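Side-chain contacts in Lin2960 protein (Listeria innocua, PDB 3OOP), which is of unknown function but probably binds DNA as a transcription regulator of the MarR family: residues Y33-T36 against P37-S41; H23-L26 against M27-I30; T65-V68 against N69-V72. One frame throughout, in Å; residues are numbered along the deposited sequence.

Contact 1. Residues Y33-T36 against P37-S41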
ATOM      1  N   TYR A  33     -26.419  12.710   5.363  1.00 30.50           N
ATOM      2  CA  TYR A  33     -27.502  11.752   5.575  1.00 31.44           C
ATOM      3  C   TYR A  33     -27.523  11.207   7.003  1.00 31.70           C
ATOM      4  O   TYR A  33     -26.512  11.257   7.707  1.00 31.05           O
ATOM      5  CB  TYR A  33     -27.418  10.632   4.535  1.00 31.51           C
ATOM      6  CG  TYR A  33     -27.780  11.142   3.161  1.00 35.29           C
ATOM      7  CD1 TYR A  33     -29.078  10.997   2.669  1.00 37.77           C
ATOM      8  CD2 TYR A  33     -26.840  11.809   2.369  1.00 37.42           C
ATOM      9  CE1 TYR A  33     -29.426  11.474   1.414  1.00 40.68           C
ATOM     10  CE2 TYR A  33     -27.179  12.299   1.110  1.00 40.74           C
ATOM     11  CZ  TYR A  33     -28.474  12.121   0.642  1.00 42.18           C
ATOM     12  OH  TYR A  33     -28.824  12.603  -0.599  1.00 46.28           O
ATOM     13  N   ASP A  34     -28.676  10.694   7.426  1.00 32.18           N
ATOM     14  CA  ASP A  34     -28.860  10.247   8.811  1.00 34.18           C
ATOM     15  C   ASP A  34     -27.988   9.027   9.127  1.00 34.67           C
ATOM     16  O   ASP A  34     -27.454   8.898  10.223  1.00 35.67           O
ATOM     17  CB  ASP A  34     -30.338   9.960   9.098  1.00 34.77           C
ATOM     18  CG  ASP A  34     -30.562   9.357  10.478  1.00 37.77           C
ATOM     19  OD1 ASP A  34     -30.488  10.108  11.471  1.00 41.52           O
ATOM     20  OD2 ASP A  34     -30.813   8.132  10.569  1.00 41.12           O
ATOM     21  N   VAL A  35     -27.820   8.153   8.147  1.00 35.66           N
ATOM     22  CA  VAL A  35     -26.935   6.989   8.268  1.00 35.94           C
ATOM     23  C   VAL A  35     -25.450   7.398   8.252  1.00 37.14           C
ATOM     24  O   VAL A  35     -25.005   8.043   7.300  1.00 38.25           O
ATOM     25  CB  VAL A  35     -27.258   5.975   7.131  1.00 35.72           C
ATOM     26  CG1 VAL A  35     -26.265   4.839   7.091  1.00 35.26           C
ATOM     27  CG2 VAL A  35     -28.684   5.430   7.297  1.00 35.96           C
ATOM     28  N   THR A  36     -24.698   7.022   9.299  1.00 37.34           N
ATOM     29  CA  THR A  36     -23.237   7.275   9.413  1.00 37.87           C
ATOM     30  C   THR A  36     -22.370   6.299   8.577  1.00 37.56           C
ATOM     31  O   THR A  36     -22.854   5.238   8.191  1.00 36.84           O
ATOM     32  CB  THR A  36     -22.768   7.198  10.882  1.00 37.94           C
ATOM     33  OG1 THR A  36     -22.766   5.832  11.323  1.00 38.24           O
ATOM     34  CG2 THR A  36     -23.656   8.047  11.799  1.00 39.16           C
ATOM     35  N   PRO A  37     -21.085   6.648   8.309  1.00 37.95           N
ATOM     36  CA  PRO A  37     -20.196   5.768   7.520  1.00 37.44           C
ATOM     37  C   PRO A  37     -20.123   4.304   7.987  1.00 36.70           C
ATOM     38  O   PRO A  37     -20.211   3.397   7.156  1.00 36.13           O
ATOM     39  CB  PRO A  37     -18.817   6.421   7.672  1.00 38.35           C
ATOM     40  CG  PRO A  37     -19.092   7.825   7.928  1.00 38.70           C
ATOM     41  CD  PRO A  37     -20.451   7.954   8.570  1.00 38.53           C
ATOM     42  N   GLU A  38     -19.964   4.079   9.293  1.00 35.91           N
ATOM     43  CA  GLU A  38     -19.880   2.715   9.828  1.00 35.41           C
ATOM     44  C   GLU A  38     -21.225   1.981   9.728  1.00 33.94           C
ATOM     45  O   GLU A  38     -21.271   0.771   9.501  1.00 33.63           O
ATOM     46  CB  GLU A  38     -19.325   2.702  11.267  1.00 36.47           C
ATOM     47  CG  GLU A  38     -20.269   3.269  12.328  1.00 38.68           C
ATOM     48  CD  GLU A  38     -19.771   3.080  13.761  1.00 42.20           C
ATOM     49  OE1 GLU A  38     -20.422   3.632  14.672  1.00 44.90           O
ATOM     50  OE2 GLU A  38     -18.742   2.400  13.979  1.00 43.83           O
ATOM     51  N   GLN A  39     -22.317   2.731   9.890  1.00 32.72           N
ATOM     52  CA  GLN A  39     -23.659   2.182   9.720  1.00 31.35           C
ATOM     53  C   GLN A  39     -23.872   1.822   8.258  1.00 30.35           C
ATOM     54  O   GLN A  39     -24.517   0.822   7.948  1.00 30.37           O
ATOM     55  CB  GLN A  39     -24.716   3.184  10.196  1.00 31.12           C
ATOM     56  CG  GLN A  39     -24.781   3.322  11.710  1.00 32.76           C
ATOM     57  CD  GLN A  39     -25.499   4.584  12.153  1.00 33.41           C
ATOM     58  OE1 GLN A  39     -26.146   5.265  11.352  1.00 34.08           O
ATOM     59  NE2 GLN A  39     -25.385   4.905  13.434  1.00 34.87           N
ATOM     60  N   TRP A  40     -23.332   2.641   7.365  1.00 29.57           N
ATOM     61  CA  TRP A  40     -23.441   2.384   5.934  1.00 29.41           C
ATOM     62  C   TRP A  40     -22.702   1.111   5.552  1.00 29.27           C
ATOM     63  O   TRP A  40     -23.227   0.300   4.794  1.00 29.13           O
ATOM     64  CB  TRP A  40     -22.930   3.575   5.136  1.00 29.52           C
ATOM     65  CG  TRP A  40     -22.757   3.327   3.662  1.00 30.02           C
ATOM     66  CD1 TRP A  40     -21.602   3.447   2.954  1.00 31.17           C
ATOM     67  CD2 TRP A  40     -23.766   2.934   2.720  1.00 33.04           C
ATOM     68  NE1 TRP A  40     -21.821   3.167   1.628  1.00 31.85           N
ATOM     69  CE2 TRP A  40     -23.138   2.836   1.455  1.00 32.99           C
ATOM     70  CE3 TRP A  40     -25.132   2.643   2.822  1.00 34.10           C
ATOM     71  CZ2 TRP A  40     -23.832   2.470   0.292  1.00 34.68           C
ATOM     72  CZ3 TRP A  40     -25.824   2.272   1.660  1.00 36.14           C
ATOM     73  CH2 TRP A  40     -25.166   2.190   0.414  1.00 35.83           C
ATOM     74  N   SER A  41     -21.504   0.920   6.095  1.00 29.80           N
ATOM     75  CA  SER A  41     -20.736  -0.298   5.815  1.00 30.18           C
ATOM     76  C   SER A  41     -21.564  -1.538   6.108  1.00 29.44           C
ATOM     77  O   SER A  41     -21.617  -2.469   5.293  1.00 29.76           O
ATOM     78  CB  SER A  41     -19.446  -0.343   6.632  1.00 30.84           C
ATOM     79  OG  SER A  41     -18.602   0.729   6.253  1.00 36.07           O
TER
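The flat carboxamide of Q39 has T36 spread over one face. T36 OG1 sits almost straight above Q39 CD at 3.1 Å. T36 N and T36 CG2 lie on that same face. The indole of W40 is used differently: it turns away from 33-36 and packs on M27, I30 and R109. T36 and Q39 form a capping box at the start of helix 37-49, and T36 is the N-cap. In this MarR-type fold, the loop after helix 2-29 thus passes into the next helix.

One half of the box is firm. T36 N donates to Q39 OE1 at 3.1 Å, nearly straight at 169°, but from above the carbonyl plane and not on a lone pair. Q39 OE1 also accepts from K78 NZ, so two donors hold the amide. The other half is weak: Q39 N reaches T36 OG1 over 3.4 Å. T36 OG1 stands between its own backbone N and carbonyl carbon (chi1 73°), which turns it toward the first turn of the helix. W40 N closes that turn on T36 O at 2.8 Å.

V35 adds an apolar contact next to the box. Its CG1 branch lies 3.8 Å from Q39 CB and 4.1 Å from W40 CB. The acid before it, D34, pairs with K78.

The next carbonyl after T36, P37 O, takes two bonds from S41. S41 N and S41 OG approach it from opposite faces of the carbonyl plane, with S41 OG at 3.2 Å.

Contact 2. Residues H23-L26 against M27-I30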
ATOM      1  N   HIS A  23     -11.661   6.970  -0.774  1.00 27.26           N
ATOM      2  CA  HIS A  23     -12.586   6.550   0.269  1.00 28.20           C
ATOM      3  C   HIS A  23     -13.194   7.736   1.040  1.00 27.52           C
ATOM      4  O   HIS A  23     -14.400   7.773   1.283  1.00 27.56           O
ATOM      5  CB  HIS A  23     -11.924   5.582   1.232  1.00 29.63           C
ATOM      6  CG  HIS A  23     -12.855   5.078   2.286  1.00 33.75           C
ATOM      7  ND1 HIS A  23     -13.944   4.283   1.996  1.00 37.65           N
ATOM      8  CD2 HIS A  23     -12.870   5.268   3.625  1.00 37.43           C
ATOM      9  CE1 HIS A  23     -14.584   3.995   3.115  1.00 38.87           C
ATOM     10  NE2 HIS A  23     -13.952   4.582   4.118  1.00 39.41           N
ATOM     11  N   LEU A  24     -12.363   8.701   1.421  1.00 27.16           N
ATOM     12  CA  LEU A  24     -12.855   9.909   2.077  1.00 26.90           C
ATOM     13  C   LEU A  24     -13.861  10.669   1.214  1.00 27.02           C
ATOM     14  O   LEU A  24     -14.875  11.157   1.728  1.00 27.28           O
ATOM     15  CB  LEU A  24     -11.690  10.824   2.497  1.00 27.98           C
ATOM     16  CG  LEU A  24     -10.751  10.287   3.589  1.00 29.24           C
ATOM     17  CD1 LEU A  24      -9.526  11.188   3.731  1.00 29.90           C
ATOM     18  CD2 LEU A  24     -11.479  10.144   4.928  1.00 33.76           C
ATOM     19  N   PHE A  25     -13.591  10.753  -0.091  1.00 26.36           N
ATOM     20  CA  PHE A  25     -14.465  11.449  -1.038  1.00 26.92           C
ATOM     21  C   PHE A  25     -15.852  10.818  -1.105  1.00 26.78           C
ATOM     22  O   PHE A  25     -16.875  11.511  -1.030  1.00 26.73           O
ATOM     23  CB  PHE A  25     -13.828  11.442  -2.431  1.00 27.09           C
ATOM     24  CG  PHE A  25     -14.619  12.184  -3.467  1.00 28.48           C
ATOM     25  CD1 PHE A  25     -14.652  13.569  -3.469  1.00 30.58           C
ATOM     26  CD2 PHE A  25     -15.319  11.493  -4.457  1.00 29.96           C
ATOM     27  CE1 PHE A  25     -15.366  14.268  -4.447  1.00 33.22           C
ATOM     28  CE2 PHE A  25     -16.032  12.176  -5.436  1.00 31.39           C
ATOM     29  CZ  PHE A  25     -16.059  13.572  -5.430  1.00 32.64           C
ATOM     30  N   LEU A  26     -15.883   9.497  -1.234  1.00 26.78           N
ATOM     31  CA  LEU A  26     -17.151   8.769  -1.244  1.00 27.21           C
ATOM     32  C   LEU A  26     -17.900   8.913   0.066  1.00 28.21           C
ATOM     33  O   LEU A  26     -19.126   9.025   0.065  1.00 29.11           O
ATOM     34  CB  LEU A  26     -16.930   7.302  -1.576  1.00 26.79           C
ATOM     35  CG  LEU A  26     -16.371   7.049  -2.979  1.00 27.22           C
ATOM     36  CD1 LEU A  26     -16.257   5.550  -3.202  1.00 29.04           C
ATOM     37  CD2 LEU A  26     -17.246   7.696  -4.082  1.00 28.05           C
HETATM   38  N   MSE A  27     -17.178   8.926   1.177  1.00 28.90           N
HETATM   39  CA  MSE A  27     -17.841   9.100   2.476  1.00 29.99           C
HETATM   40  C   MSE A  27     -18.377  10.516   2.647  1.00 30.17           C
HETATM   41  O   MSE A  27     -19.455  10.694   3.215  1.00 30.52           O
HETATM   42  CB  MSE A  27     -16.948   8.651   3.638  1.00 30.95           C
HETATM   43  CG  MSE A  27     -16.814   7.108   3.739  1.00 34.40           C
HETATM   44 SE   MSE A  27     -18.509   6.080   3.575  0.70 40.64          SE
HETATM   45  CE  MSE A  27     -18.631   5.786   1.632  1.00 40.55           C
ATOM     46  N   ARG A  28     -17.676  11.511   2.102  1.00 29.93           N
ATOM     47  CA  ARG A  28     -18.169  12.907   2.124  1.00 30.44           C
ATOM     48  C   ARG A  28     -19.480  13.084   1.368  1.00 30.42           C
ATOM     49  O   ARG A  28     -20.302  13.941   1.719  1.00 30.58           O
ATOM     50  CB  ARG A  28     -17.133  13.890   1.564  1.00 31.27           C
ATOM     51  CG  ARG A  28     -15.998  14.159   2.501  1.00 32.64           C
ATOM     52  CD  ARG A  28     -15.316  15.495   2.226  1.00 34.71           C
ATOM     53  NE  ARG A  28     -14.654  15.555   0.922  1.00 36.56           N
ATOM     54  CZ  ARG A  28     -13.492  14.973   0.631  1.00 38.13           C
ATOM     55  NH1 ARG A  28     -12.853  14.245   1.538  1.00 38.60           N
ATOM     56  NH2 ARG A  28     -12.980  15.107  -0.584  1.00 39.12           N
ATOM     57  N   SER A  29     -19.676  12.266   0.337  1.00 29.48           N
ATOM     58  CA  SER A  29     -20.861  12.383  -0.511  1.00 29.63           C
ATOM     59  C   SER A  29     -22.136  12.082   0.253  1.00 29.20           C
ATOM     60  O   SER A  29     -23.191  12.586  -0.104  1.00 29.88           O
ATOM     61  CB  SER A  29     -20.748  11.480  -1.750  1.00 29.52           C
ATOM     62  OG  SER A  29     -21.013  10.124  -1.456  1.00 29.67           O
ATOM     63  N   ILE A  30     -22.038  11.279   1.312  1.00 28.76           N
ATOM     64  CA  ILE A  30     -23.226  10.939   2.109  1.00 28.77           C
ATOM     65  C   ILE A  30     -23.171  11.512   3.536  1.00 28.91           C
ATOM     66  O   ILE A  30     -23.951  11.125   4.414  1.00 28.51           O
ATOM     67  CB  ILE A  30     -23.505   9.416   2.086  1.00 28.82           C
ATOM     68  CG1 ILE A  30     -22.308   8.620   2.620  1.00 29.78           C
ATOM     69  CG2 ILE A  30     -23.864   8.957   0.633  1.00 29.06           C
ATOM     70  CD1 ILE A  30     -22.626   7.135   2.867  1.00 33.12           C
TER
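H23 and selenomethionine M27 meet through a CH-pi contact. M27 CG lies over one face of the imidazole, 4.1 Å from the ring centroid and shifted toward the rim, close to NE2 and CE1. The selenium is farther off and oblique to the ring. The M27 chain bends at chi2 (-46°) and again at chi3 (89°). This brings its methyl CE back to 3.9 Å from L26 CB.

R28 meets F25 through its guanidinium group. R28 NH2 reaches the edge of the phenyl ring, near its plane, 3.7 Å from F25 CD1. Ring and guanidinium planes stand 76° apart. The backbone at F25 CA lies over one guanidinium face.

All this is the last turns of helix 2-29 in a MarR-type fold. The second subunit reaches two faces of it: its I142 touches F25 and R28, and its R5 touches H23 and L26.

Among the hydrogen bonds, M27 N to H23 O and R28 N to L24 O (2.8 Å) are ordinary helical ones. S29 N makes weak bonds to F25 O and L26 O. S29 OG makes a short one, donating to L26 O at 2.7 Å.

Contact 3. Residues T65-V68 against N69-V72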
ATOM      1  N   THR A  65     -16.920  -8.726  16.342  1.00 47.75           N
ATOM      2  CA  THR A  65     -18.221  -9.106  16.894  1.00 48.01           C
ATOM      3  C   THR A  65     -18.898  -7.976  17.695  1.00 47.67           C
ATOM      4  O   THR A  65     -20.033  -7.618  17.386  1.00 47.32           O
ATOM      5  CB  THR A  65     -18.131 -10.408  17.741  1.00 48.49           C
ATOM      6  OG1 THR A  65     -17.393 -11.405  17.019  1.00 49.63           O
ATOM      7  CG2 THR A  65     -19.519 -10.949  18.077  1.00 49.43           C
ATOM      8  N   PRO A  66     -18.206  -7.411  18.717  1.00 47.59           N
ATOM      9  CA  PRO A  66     -18.807  -6.325  19.510  1.00 46.99           C
ATOM     10  C   PRO A  66     -19.215  -5.093  18.682  1.00 45.99           C
ATOM     11  O   PRO A  66     -20.270  -4.509  18.938  1.00 45.64           O
ATOM     12  CB  PRO A  66     -17.689  -5.943  20.491  1.00 47.63           C
ATOM     13  CG  PRO A  66     -16.832  -7.164  20.585  1.00 48.17           C
ATOM     14  CD  PRO A  66     -16.864  -7.776  19.230  1.00 47.93           C
ATOM     15  N   THR A  67     -18.380  -4.712  17.713  1.00 44.98           N
ATOM     16  CA  THR A  67     -18.640  -3.558  16.850  1.00 43.85           C
ATOM     17  C   THR A  67     -19.875  -3.797  15.983  1.00 43.09           C
ATOM     18  O   THR A  67     -20.744  -2.929  15.888  1.00 42.01           O
ATOM     19  CB  THR A  67     -17.417  -3.243  15.960  1.00 43.85           C
ATOM     20  OG1 THR A  67     -16.303  -2.905  16.796  1.00 44.09           O
ATOM     21  CG2 THR A  67     -17.694  -2.092  14.996  1.00 43.23           C
ATOM     22  N   VAL A  68     -19.941  -4.974  15.361  1.00 42.36           N
ATOM     23  CA  VAL A  68     -21.082  -5.327  14.515  1.00 41.72           C
ATOM     24  C   VAL A  68     -22.347  -5.407  15.361  1.00 41.55           C
ATOM     25  O   VAL A  68     -23.376  -4.851  14.977  1.00 40.93           O
ATOM     26  CB  VAL A  68     -20.831  -6.617  13.695  1.00 41.67           C
ATOM     27  CG1 VAL A  68     -22.126  -7.126  13.061  1.00 41.73           C
ATOM     28  CG2 VAL A  68     -19.804  -6.346  12.611  1.00 41.75           C
ATOM     29  N   ASN A  69     -22.261  -6.041  16.532  1.00 41.62           N
ATOM     30  CA  ASN A  69     -23.396  -6.120  17.445  0.50 41.49           C
ATOM     31  C   ASN A  69     -23.945  -4.728  17.778  1.00 41.14           C
ATOM     32  O   ASN A  69     -25.156  -4.511  17.761  1.00 41.22           O
ATOM     33  CB  ASN A  69     -23.016  -6.885  18.719  0.50 42.18           C
ATOM     34  CG  ASN A  69     -22.627  -8.334  18.441  0.50 42.31           C
ATOM     35  OD1 ASN A  69     -22.809  -8.841  17.329  0.50 42.67           O
ATOM     36  ND2 ASN A  69     -22.087  -9.006  19.454  0.50 42.77           N
ATOM     37  N   ARG A  70     -23.042  -3.787  18.052  1.00 40.18           N
ATOM     38  CA  ARG A  70     -23.413  -2.403  18.377  1.00 39.02           C
ATOM     39  C   ARG A  70     -24.125  -1.721  17.210  1.00 37.77           C
ATOM     40  O   ARG A  70     -25.176  -1.096  17.396  1.00 37.46           O
ATOM     41  CB  ARG A  70     -22.172  -1.591  18.767  1.00 39.38           C
ATOM     42  CG  ARG A  70     -22.415  -0.080  18.907  1.00 39.69           C
ATOM     43  CD  ARG A  70     -21.185   0.673  19.439  1.00 41.81           C
ATOM     44  NE  ARG A  70     -20.013   0.601  18.558  1.00 41.75           N
ATOM     45  CZ  ARG A  70     -19.825   1.342  17.469  1.00 42.28           C
ATOM     46  NH1 ARG A  70     -20.745   2.212  17.061  1.00 42.05           N
ATOM     47  NH2 ARG A  70     -18.716   1.187  16.760  1.00 43.36           N
ATOM     48  N   ILE A  71     -23.538  -1.823  16.021  1.00 36.45           N
ATOM     49  CA  ILE A  71     -24.093  -1.168  14.826  1.00 35.29           C
ATOM     50  C   ILE A  71     -25.436  -1.790  14.426  1.00 34.86           C
ATOM     51  O   ILE A  71     -26.383  -1.067  14.107  1.00 34.10           O
ATOM     52  CB  ILE A  71     -23.103  -1.164  13.628  1.00 34.92           C
ATOM     53  CG1 ILE A  71     -21.843  -0.351  13.971  1.00 35.38           C
ATOM     54  CG2 ILE A  71     -23.768  -0.583  12.383  1.00 34.29           C
ATOM     55  CD1 ILE A  71     -20.652  -0.592  13.046  1.00 34.63           C
ATOM     56  N   VAL A  72     -25.515  -3.121  14.460  1.00 34.41           N
ATOM     57  CA  VAL A  72     -26.779  -3.826  14.208  1.00 34.43           C
ATOM     58  C   VAL A  72     -27.879  -3.335  15.157  1.00 34.97           C
ATOM     59  O   VAL A  72     -29.011  -3.093  14.735  1.00 34.69           O
ATOM     60  CB  VAL A  72     -26.601  -5.362  14.261  1.00 34.32           C
ATOM     61  CG1 VAL A  72     -27.945  -6.084  14.305  1.00 34.69           C
ATOM     62  CG2 VAL A  72     -25.809  -5.816  13.051  1.00 32.84           C
TER
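T65 and N69 lie side by side, one turn apart at the start of helix 65-77. N69 N donates to T65 O at 2.9 Å, nearly straight at 167°. The methyl T65 CG2 runs beside the N69 amide. N69 has two deposited conformers, so the close approach of its amide group to T65 is best treated as doubtful. In the conformer described, N69 OD1 accepts from Q54 NE2.

P66 adds its carbonyl. R70 N donates to P66 O at 3.0 Å, while P66 CB points away from 69-72.

T67 does more with its side chain. Its methyl CG2 is anti to the backbone N (chi1 -62° for OG1), and from there it meets two residues. It touches I71 CD1 at 3.8 Å and R70 NH2 at 3.9 Å. The hydroxyl goes the other way along the chain, to D64 OD1. The R70 chain bends at chi3 (63°), and this brings one guanidinium face over I71 CG1. R70 NH1 then forms a salt bridge with E38 of helix 37-49. I71 N bonds to T67 O at 3.0 Å.

V68 is buried. Its CG1 branch meets V72 CG2 at 3.9 Å, the two side chains crossing obliquely. V72 N bonds to V68 O at 2.8 Å, and V72 CG2 also packs close to that carbonyl oxygen.

By its place after helix 54-61, helix 65-77 is probably the recognition helix of a winged helix-turn-helix. Its apolar side chains meet three neighbouring elements. V68 packs on I57 and A58 of helix 54-61. I71 lies against Q39 and V42 of helix 37-49, and V72 against I81 and R83 of strand 81-84.

In the fold
Along the chain the order is contact 2, contact 1, contact 3. Contact 2 lies near the end of helix 2-29, contact 1 begins helix 37-49, and contact 3 opens helix 65-77. The centres of contacts 1 and 2 are about 11 Å apart, and those of contacts 1 and 3 are about 14 Å apart. Contact 1 touches both others: W40 packs on contact 2, and E38 makes its salt bridge to contact 3. Contacts 2 and 3 do not touch; their nearest atoms are about 12 Å apart. Helix 37-49 therefore links the subunit-facing end of helix 2-29 to the probable DNA-reading helix, as is consistent with a MarR-type dimer.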